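Local coordinates for UL18 protein (Human herpesvirus 5, PDB 3D2U) that acts as a viral MHC class I-like glycoprotein and probably shields infected cells from NK cells by engaging the host inhibitory receptor LILRB1, at residues T20-F25 and F30-V35; I86-R91 and T149-K154; N239-L242 and T248-Q251. The protein carries 4 engineered substitutions. One frame throughout, in Å; residues are numbered along the deposited sequence.

Contact 1: residues T20-F25 and F30-V35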
loop_
_atom_site.group_PDB
_atom_site.type_symbol
_atom_site.label_atom_id
_atom_site.label_comp_id
_atom_site.label_asym_id
_atom_site.label_seq_id
_atom_site.Cartn_x
_atom_site.Cartn_y
_atom_site.Cartn_z
ATOM N N THR A 20 18.761 10.868 -3.637
ATOM C CA THR A 20 19.051 9.510 -3.246
ATOM C C THR A 20 18.754 8.743 -4.520
ATOM O O THR A 20 17.655 8.828 -5.062
ATOM C CB THR A 20 18.156 8.983 -2.067
ATOM O OG1 THR A 20 16.796 8.869 -2.486
ATOM C CG2 THR A 20 18.232 9.911 -0.868
ATOM N N VAL A 21 19.752 8.059 -5.056
ATOM C CA VAL A 21 19.487 7.275 -6.234
ATOM C C VAL A 21 19.780 5.817 -5.880
ATOM O O VAL A 21 20.740 5.505 -5.175
ATOM C CB VAL A 21 20.233 7.839 -7.515
ATOM C CG1 VAL A 21 21.233 8.923 -7.156
ATOM C CG2 VAL A 21 20.866 6.729 -8.311
ATOM N N VAL A 22 18.871 4.942 -6.299
ATOM C CA VAL A 22 18.964 3.517 -6.028
ATOM C C VAL A 22 18.994 2.726 -7.326
ATOM O O VAL A 22 18.283 3.044 -8.278
ATOM C CB VAL A 22 17.746 3.005 -5.180
ATOM C CG1 VAL A 22 17.586 3.846 -3.932
ATOM C CG2 VAL A 22 16.455 3.018 -6.022
ATOM N N GLY A 23 19.836 1.702 -7.353
ATOM C CA GLY A 23 19.923 0.835 -8.509
ATOM C C GLY A 23 19.238 -0.453 -8.107
ATOM O O GLY A 23 19.426 -0.938 -6.986
ATOM N N ILE A 24 18.428 -0.999 -9.004
ATOM C CA ILE A 24 17.698 -2.218 -8.710
ATOM C C ILE A 24 17.868 -3.193 -9.884
ATOM O O ILE A 24 17.661 -2.827 -11.045
ATOM C CB ILE A 24 16.213 -1.862 -8.450
ATOM C CG1 ILE A 24 16.147 -0.892 -7.268
ATOM C CG2 ILE A 24 15.394 -3.106 -8.133
ATOM C CD1 ILE A 24 14.820 -0.194 -7.105
ATOM N N PHE A 25 18.288 -4.420 -9.586
ATOM C CA PHE A 25 18.516 -5.424 -10.630
ATOM C C PHE A 25 17.653 -6.638 -10.321
ATOM O O PHE A 25 17.811 -7.278 -9.277
ATOM C CB PHE A 25 20.004 -5.809 -10.671
ATOM C CG PHE A 25 20.381 -6.690 -11.828
ATOM C CD1 PHE A 25 20.311 -6.219 -13.141
ATOM C CD2 PHE A 25 20.767 -8.008 -11.610
ATOM C CE1 PHE A 25 20.614 -7.056 -14.212
ATOM C CE2 PHE A 25 21.071 -8.846 -12.678
ATOM C CZ PHE A 25 20.992 -8.368 -13.979
ATOM N N PHE A 30 20.551 -3.125 -5.066
ATOM C CA PHE A 30 21.980 -3.370 -4.883
ATOM C C PHE A 30 22.875 -2.142 -4.761
ATOM O O PHE A 30 24.009 -2.250 -4.290
ATOM C CB PHE A 30 22.513 -4.219 -6.042
ATOM C CG PHE A 30 22.574 -3.489 -7.362
ATOM C CD1 PHE A 30 21.452 -3.388 -8.179
ATOM C CD2 PHE A 30 23.762 -2.903 -7.782
ATOM C CE1 PHE A 30 21.510 -2.720 -9.401
ATOM C CE2 PHE A 30 23.840 -2.229 -9.000
ATOM C CZ PHE A 30 22.715 -2.134 -9.813
ATOM N N PHE A 31 22.381 -0.983 -5.184
ATOM C CA PHE A 31 23.189 0.228 -5.156
ATOM C C PHE A 31 22.459 1.487 -4.692
ATOM O O PHE A 31 21.283 1.688 -5.002
ATOM C CB PHE A 31 23.762 0.477 -6.554
ATOM C CG PHE A 31 24.476 1.780 -6.685
ATOM C CD1 PHE A 31 25.824 1.893 -6.334
ATOM C CD2 PHE A 31 23.795 2.915 -7.121
ATOM C CE1 PHE A 31 26.479 3.124 -6.415
ATOM C CE2 PHE A 31 24.442 4.151 -7.205
ATOM C CZ PHE A 31 25.788 4.257 -6.851
ATOM N N THR A 32 23.174 2.343 -3.966
ATOM C CA THR A 32 22.614 3.602 -3.495
ATOM C C THR A 32 23.649 4.713 -3.543
ATOM O O THR A 32 24.809 4.510 -3.194
ATOM C CB THR A 32 22.080 3.516 -2.038
ATOM O OG1 THR A 32 20.840 2.806 -2.034
ATOM C CG2 THR A 32 21.864 4.914 -1.453
ATOM N N TYR A 33 23.216 5.877 -4.014
ATOM C CA TYR A 33 24.045 7.074 -4.034
ATOM C C TYR A 33 23.191 8.104 -3.319
ATOM O O TYR A 33 22.031 8.318 -3.678
ATOM C CB TYR A 33 24.341 7.583 -5.438
ATOM C CG TYR A 33 24.955 8.971 -5.392
ATOM C CD1 TYR A 33 26.297 9.155 -5.045
ATOM C CD2 TYR A 33 24.178 10.106 -5.632
ATOM C CE1 TYR A 33 26.846 10.433 -4.937
ATOM C CE2 TYR A 33 24.714 11.379 -5.525
ATOM C CZ TYR A 33 26.050 11.539 -5.177
ATOM O OH TYR A 33 26.588 12.801 -5.072
ATOM N N HIS A 34 23.771 8.735 -2.309
ATOM C CA HIS A 34 23.076 9.739 -1.511
ATOM C C HIS A 34 23.975 10.964 -1.310
ATOM O O HIS A 34 25.202 10.843 -1.245
ATOM C CB HIS A 34 22.692 9.121 -0.169
ATOM C CG HIS A 34 22.034 10.069 0.783
ATOM N ND1 HIS A 34 20.713 10.446 0.675
ATOM C CD2 HIS A 34 22.514 10.697 1.884
ATOM C CE1 HIS A 34 20.407 11.263 1.668
ATOM N NE2 HIS A 34 21.484 11.432 2.415
ATOM N N VAL A 35 23.353 12.136 -1.221
ATOM C CA VAL A 35 24.065 13.401 -1.058
ATOM C C VAL A 35 23.069 14.493 -0.664
ATOM O O VAL A 35 21.909 14.453 -1.067
ATOM C CB VAL A 35 24.749 13.818 -2.387
ATOM C CG1 VAL A 35 23.692 14.051 -3.476
ATOM C CG2 VAL A 35 25.596 15.062 -2.184
#
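The carbonyl O of G23 is shared by two successive backbone amides of the partner strand, those of F30 and F31. F30 N donates to G23 O at 3.1 Å, from a direction tilted 25° out of the carbonyl plane, whereas F31 N reaches the same G23 O only weakly, at 3.5 Å. Because F30 and F31 both face G23, the hairpin contains a classic beta bulge; H29 ND1 adds a further weak bond to the same oxygen. Beyond the bulge the pairing is regular and antiparallel. G23 N binds F31 O at 2.8 Å, and V21 with Y33 forms a hydrogen-bonded pair in which V21 N lies 2.7 Å from Y33 O.

The F30 ring is placed by its first torsion: with CG held between its own backbone N and carbonyl carbon (chi1 70°), the ring folds back along the neighbouring strand, and F30 CE1 lies 3.5 Å from G23 C and 3.7 Å from F25 CB. The atoms of G23 are thus met directly by an aromatic ring. On the same face as Y33, CG1 of V21 comes in at the edge of the phenol ring, 3.5 Å from Y33 CD2, while Y33 OH is tied to D71 of helix 62-88. V21 and F31 on this face also pack on the bound peptide with apolar groups.

On the other face T20, V22 and T32 meet another protein chain, while H34 touches R44. Hydroxyls take part there: T32 OG1 bonds an acidic side chain of that protein, and T20 OG1 bonds its backbone weakly. In this class I MHC-like platform, one pair of floor strands therefore offers an apolar surface to the peptide and a partly polar one to the partner protein.

Contact 2: residues I86-R91 and T149-K154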
loop_
_atom_site.group_PDB
_atom_site.type_symbol
_atom_site.label_atom_id
_atom_site.label_comp_id
_atom_site.label_asym_id
_atom_site.label_seq_id
_atom_site.Cartn_x
_atom_site.Cartn_y
_atom_site.Cartn_z
ATOM N N ILE A 86 10.862 27.141 -9.167
ATOM C CA ILE A 86 10.600 28.508 -9.594
ATOM C C ILE A 86 9.509 28.558 -10.657
ATOM O O ILE A 86 8.559 29.317 -10.547
ATOM C CB ILE A 86 11.893 29.182 -10.156
ATOM C CG1 ILE A 86 12.874 29.469 -9.007
ATOM C CG2 ILE A 86 11.542 30.475 -10.894
ATOM C CD1 ILE A 86 14.222 29.989 -9.464
ATOM N N ALA A 87 9.641 27.734 -11.684
ATOM C CA ALA A 87 8.677 27.719 -12.774
ATOM C C ALA A 87 7.344 27.043 -12.463
ATOM O O ALA A 87 6.282 27.557 -12.828
ATOM C CB ALA A 87 9.303 27.061 -13.998
ATOM N N LEU A 88 7.385 25.899 -11.785
ATOM C CA LEU A 88 6.158 25.161 -11.505
ATOM C C LEU A 88 5.563 25.284 -10.107
ATOM O O LEU A 88 4.348 25.154 -9.947
ATOM C CB LEU A 88 6.366 23.669 -11.788
ATOM C CG LEU A 88 6.969 23.168 -13.101
ATOM C CD1 LEU A 88 6.952 21.639 -13.092
ATOM C CD2 LEU A 88 6.196 23.690 -14.289
ATOM N N GLY A 89 6.397 25.528 -9.099
ATOM C CA GLY A 89 5.882 25.582 -7.741
ATOM C C GLY A 89 5.435 24.158 -7.457
ATOM O O GLY A 89 5.743 23.287 -8.234
ATOM N N TYR A 90 4.720 23.889 -6.378
ATOM C CA TYR A 90 4.288 22.516 -6.137
ATOM C C TYR A 90 2.978 22.532 -5.384
ATOM O O TYR A 90 2.603 23.547 -4.819
ATOM C CB TYR A 90 5.349 21.749 -5.334
ATOM C CG TYR A 90 5.502 22.236 -3.917
ATOM C CD1 TYR A 90 4.856 21.589 -2.858
ATOM C CD2 TYR A 90 6.261 23.373 -3.632
ATOM C CE1 TYR A 90 4.967 22.063 -1.557
ATOM C CE2 TYR A 90 6.371 23.852 -2.339
ATOM C CZ TYR A 90 5.724 23.195 -1.306
ATOM O OH TYR A 90 5.841 23.674 -0.025
ATOM N N ARG A 91 2.287 21.398 -5.383
ATOM C CA ARG A 91 1.022 21.278 -4.684
ATOM C C ARG A 91 1.166 20.429 -3.416
ATOM O O ARG A 91 0.591 20.747 -2.374
ATOM C CB ARG A 91 -0.038 20.692 -5.629
ATOM C CG ARG A 91 -0.303 21.549 -6.879
ATOM C CD ARG A 91 -0.758 22.962 -6.500
ATOM N NE ARG A 91 -0.835 23.889 -7.632
ATOM C CZ ARG A 91 -1.897 24.050 -8.413
ATOM N NH1 ARG A 91 -2.994 23.342 -8.196
ATOM N NH2 ARG A 91 -1.867 24.935 -9.403
ATOM N N THR A 149 2.291 25.379 -21.517
ATOM C CA THR A 149 3.181 25.903 -22.537
ATOM C C THR A 149 4.645 25.881 -22.083
ATOM O O THR A 149 5.537 25.645 -22.899
ATOM C CB THR A 149 2.745 27.313 -23.016
ATOM O OG1 THR A 149 2.613 28.182 -21.891
ATOM C CG2 THR A 149 1.398 27.223 -23.763
ATOM N N TYR A 150 4.909 26.096 -20.793
ATOM C CA TYR A 150 6.297 26.037 -20.322
ATOM C C TYR A 150 6.822 24.600 -20.424
ATOM O O TYR A 150 7.918 24.368 -20.930
ATOM C CB TYR A 150 6.425 26.508 -18.873
ATOM C CG TYR A 150 7.776 26.183 -18.234
ATOM C CD1 TYR A 150 8.868 27.057 -18.341
ATOM C CD2 TYR A 150 7.956 24.999 -17.519
ATOM C CE1 TYR A 150 10.105 26.752 -17.742
ATOM C CE2 TYR A 150 9.182 24.683 -16.921
ATOM C CZ TYR A 150 10.246 25.557 -17.033
ATOM O OH TYR A 150 11.435 25.228 -16.430
ATOM N N ILE A 151 6.040 23.635 -19.948
ATOM C CA ILE A 151 6.469 22.239 -20.003
ATOM C C ILE A 151 6.673 21.782 -21.456
ATOM O O ILE A 151 7.711 21.219 -21.787
ATOM C CB ILE A 151 5.458 21.303 -19.268
ATOM C CG1 ILE A 151 5.324 21.722 -17.795
ATOM C CG2 ILE A 151 5.944 19.856 -19.299
ATOM C CD1 ILE A 151 6.637 21.690 -17.015
ATOM N N ASP A 152 5.698 22.048 -22.323
ATOM C CA ASP A 152 5.795 21.670 -23.734
ATOM C C ASP A 152 7.012 22.304 -24.387
ATOM O O ASP A 152 7.637 21.716 -25.279
ATOM C CB ASP A 152 4.531 22.088 -24.482
ATOM C CG ASP A 152 3.353 21.208 -24.143
ATOM O OD1 ASP A 152 3.484 20.411 -23.193
ATOM O OD2 ASP A 152 2.304 21.307 -24.808
ATOM N N GLY A 153 7.342 23.508 -23.929
ATOM C CA GLY A 153 8.495 24.214 -24.453
ATOM C C GLY A 153 9.780 23.548 -24.010
ATOM O O GLY A 153 10.749 23.500 -24.766
ATOM N N LYS A 154 9.805 23.041 -22.780
ATOM C CA LYS A 154 11.000 22.368 -22.285
ATOM C C LYS A 154 11.165 21.039 -22.992
ATOM O O LYS A 154 12.270 20.675 -23.396
ATOM C CB LYS A 154 10.935 22.135 -20.775
ATOM C CG LYS A 154 11.303 23.345 -19.942
ATOM C CD LYS A 154 12.491 24.083 -20.533
ATOM C CE LYS A 154 13.107 25.058 -19.544
ATOM N NZ LYS A 154 14.421 24.560 -19.046
#
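A87 meets Y150 in a CH-pi interaction. The methyl CB of A87 sits over a face of the phenol ring, 3.8 Å from the ring centroid and 24° off the normal. It is displaced toward the hydroxyl end, so that the nearest ring atom is Y150 CZ at 3.5 Å from A87 CB. The opposite face of the ring is covered from within its own helix by K154 CG, 3.8 Å above the plane. Y150 is swung out toward A87 by a first torsion that sets CG opposite the backbone N (chi1 167°), and the ring is sandwiched between the two aliphatic groups.

Both segments belong to the alpha 1 and alpha 2 platform of the class I fold. The end of helix 62-88 here meets helix 148-156, and the chain leaves helical geometry at G89, whose phi is positive (67°).

The remaining contacts are apolar packing by L88. Its side chain crosses I151 at about a right angle, and methyl meets methyl where L88 CD2 lies 3.4 Å from I151 CD1, tighter than usual for two carbons. That same CD2 of L88 also touches Y150 CD2 at 3.9 Å, which makes one leucine branch bridge two successive residues of the helix. Outside the pair, L88 packs on Q147 and on W119 of strand 110-119, while I151 lies against P137 and Y139.

Contact 3: residues N239-L242 and T248-Q251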
loop_
_atom_site.group_PDB
_atom_site.type_symbol
_atom_site.label_atom_id
_atom_site.label_comp_id
_atom_site.label_asym_id
_atom_site.label_seq_id
_atom_site.Cartn_x
_atom_site.Cartn_y
_atom_site.Cartn_z
ATOM N N ASN A 239 -1.771 -11.422 1.047
ATOM C CA ASN A 239 -1.326 -10.075 1.363
ATOM C C ASN A 239 -0.378 -9.746 0.221
ATOM O O ASN A 239 -0.055 -10.616 -0.584
ATOM C CB ASN A 239 -0.580 -10.034 2.696
ATOM C CG ASN A 239 -1.519 -9.925 3.878
ATOM O OD1 ASN A 239 -2.629 -9.421 3.748
ATOM N ND2 ASN A 239 -1.070 -10.372 5.036
ATOM N N PRO A 240 0.092 -8.502 0.135
ATOM C CA PRO A 240 1.001 -8.190 -0.972
ATOM C C PRO A 240 2.364 -8.893 -0.888
ATOM O O PRO A 240 2.758 -9.406 0.160
ATOM C CB PRO A 240 1.150 -6.665 -0.883
ATOM C CG PRO A 240 -0.078 -6.211 -0.106
ATOM C CD PRO A 240 -0.211 -7.298 0.929
ATOM N N LEU A 241 3.063 -8.918 -2.019
ATOM C CA LEU A 241 4.403 -9.478 -2.117
ATOM C C LEU A 241 5.286 -8.396 -1.490
ATOM O O LEU A 241 5.312 -7.258 -1.955
ATOM C CB LEU A 241 4.765 -9.685 -3.588
ATOM C CG LEU A 241 6.114 -10.302 -3.976
ATOM C CD1 LEU A 241 6.171 -11.781 -3.636
ATOM C CD2 LEU A 241 6.278 -10.122 -5.463
ATOM N N LEU A 242 6.010 -8.759 -0.440
ATOM C CA LEU A 242 6.817 -7.802 0.304
ATOM C C LEU A 242 8.307 -8.110 0.264
ATOM O O LEU A 242 8.708 -9.274 0.259
ATOM C CB LEU A 242 6.282 -7.762 1.739
ATOM C CG LEU A 242 4.784 -7.401 1.715
ATOM C CD1 LEU A 242 4.042 -7.971 2.909
ATOM C CD2 LEU A 242 4.647 -5.899 1.661
ATOM N N THR A 248 15.310 -10.806 -0.802
ATOM C CA THR A 248 14.329 -11.835 -1.090
ATOM C C THR A 248 12.927 -11.323 -0.757
ATOM O O THR A 248 12.754 -10.194 -0.286
ATOM C CB THR A 248 14.616 -13.155 -0.339
ATOM O OG1 THR A 248 14.425 -12.976 1.071
ATOM C CG2 THR A 248 16.044 -13.615 -0.617
ATOM N N PHE A 249 11.929 -12.158 -1.006
ATOM C CA PHE A 249 10.561 -11.753 -0.792
ATOM C C PHE A 249 9.744 -12.585 0.185
ATOM O O PHE A 249 10.162 -13.653 0.638
ATOM C CB PHE A 249 9.880 -11.657 -2.154
ATOM C CG PHE A 249 10.558 -10.687 -3.084
ATOM C CD1 PHE A 249 10.145 -9.363 -3.148
ATOM C CD2 PHE A 249 11.657 -11.085 -3.847
ATOM C CE1 PHE A 249 10.820 -8.441 -3.956
ATOM C CE2 PHE A 249 12.334 -10.176 -4.652
ATOM C CZ PHE A 249 11.915 -8.851 -4.706
ATOM N N HIS A 250 8.558 -12.069 0.486
ATOM C CA HIS A 250 7.659 -12.672 1.455
ATOM C C HIS A 250 6.195 -12.541 1.031
ATOM O O HIS A 250 5.790 -11.506 0.519
ATOM C CB HIS A 250 7.871 -11.930 2.780
ATOM C CG HIS A 250 6.912 -12.305 3.864
ATOM N ND1 HIS A 250 7.295 -13.019 4.978
ATOM C CD2 HIS A 250 5.594 -12.045 4.018
ATOM C CE1 HIS A 250 6.254 -13.182 5.774
ATOM N NE2 HIS A 250 5.209 -12.600 5.215
ATOM N N GLN A 251 5.401 -13.583 1.243
ATOM C CA GLN A 251 3.983 -13.487 0.938
ATOM C C GLN A 251 3.145 -14.480 1.735
ATOM O O GLN A 251 3.427 -15.682 1.759
ATOM C CB GLN A 251 3.709 -13.628 -0.569
ATOM C CG GLN A 251 2.273 -13.215 -0.949
ATOM C CD GLN A 251 2.070 -12.992 -2.441
ATOM O OE1 GLN A 251 2.580 -13.741 -3.269
ATOM N NE2 GLN A 251 1.297 -11.972 -2.785
#
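Q251 reaches across to N239 with its whole side chain, and it can be followed atom by atom. From CB the chain runs out extended, with CG opposite the backbone N (chi1 -167°) and the next bond likewise stretched. CG passes 3.5 Å from N239 O, and CD lies just beyond at 3.7 Å from the same N239 O. At the fork, OE1 turns to the hydrocarbon side and comes 4.1 Å from L241 CD1. NE2 delivers the only side-chain hydrogen bond between the two segments: it donates to N239 O at 2.9 Å, nearly along the C=O axis, with an N-H...O angle of 167°. This bond, with its acceptor in the plane of the Q251 amide, favours the observed rotation of that group.

The backbone takes over further along. L242 and H250 form an antiparallel hydrogen-bonded pair, in which L242 N donates to H250 O at 2.9 Å. In return H250 N donates to L242 O at 2.8 Å, but through a clearly bent N-H (134°). The side chain of L241 crosses that of F249 at a slant, with L241 CD1 touching F249 CB at 4.0 Å.

Both segments belong to the immunoglobulin C1-set domain. L242 and H250 share a face on which another protein chain packs, and H250 NE2 bonds that chain's backbone, while L241 and F249 lie against F214. Strand 237-243 lies at one edge of a four-stranded antiparallel sheet within this chain; strand 249-258 lies beside it, followed by 204-214.

The three contacts sample two different domains of a class I MHC-like chain. Contacts 1 and 2 share the peptide-binding platform but not a site: their centres are 27 Å apart and their nearest atoms about 17 Å apart. Contact 1 belongs to its sheet floor and contact 2 to its helices. Contact 1 packs on the peptide through V21 and F31, whereas near contact 2 K154, which does not touch 86-91, makes only a long, weak ionic contact with it. Contact 3, in the immunoglobulin domain, comes within about 8 Å of contact 1, nearest atoms, and both are met by another protein chain. Contacts 2 and 3, centres 38 Å apart, lie on opposite sides of the chain's centre.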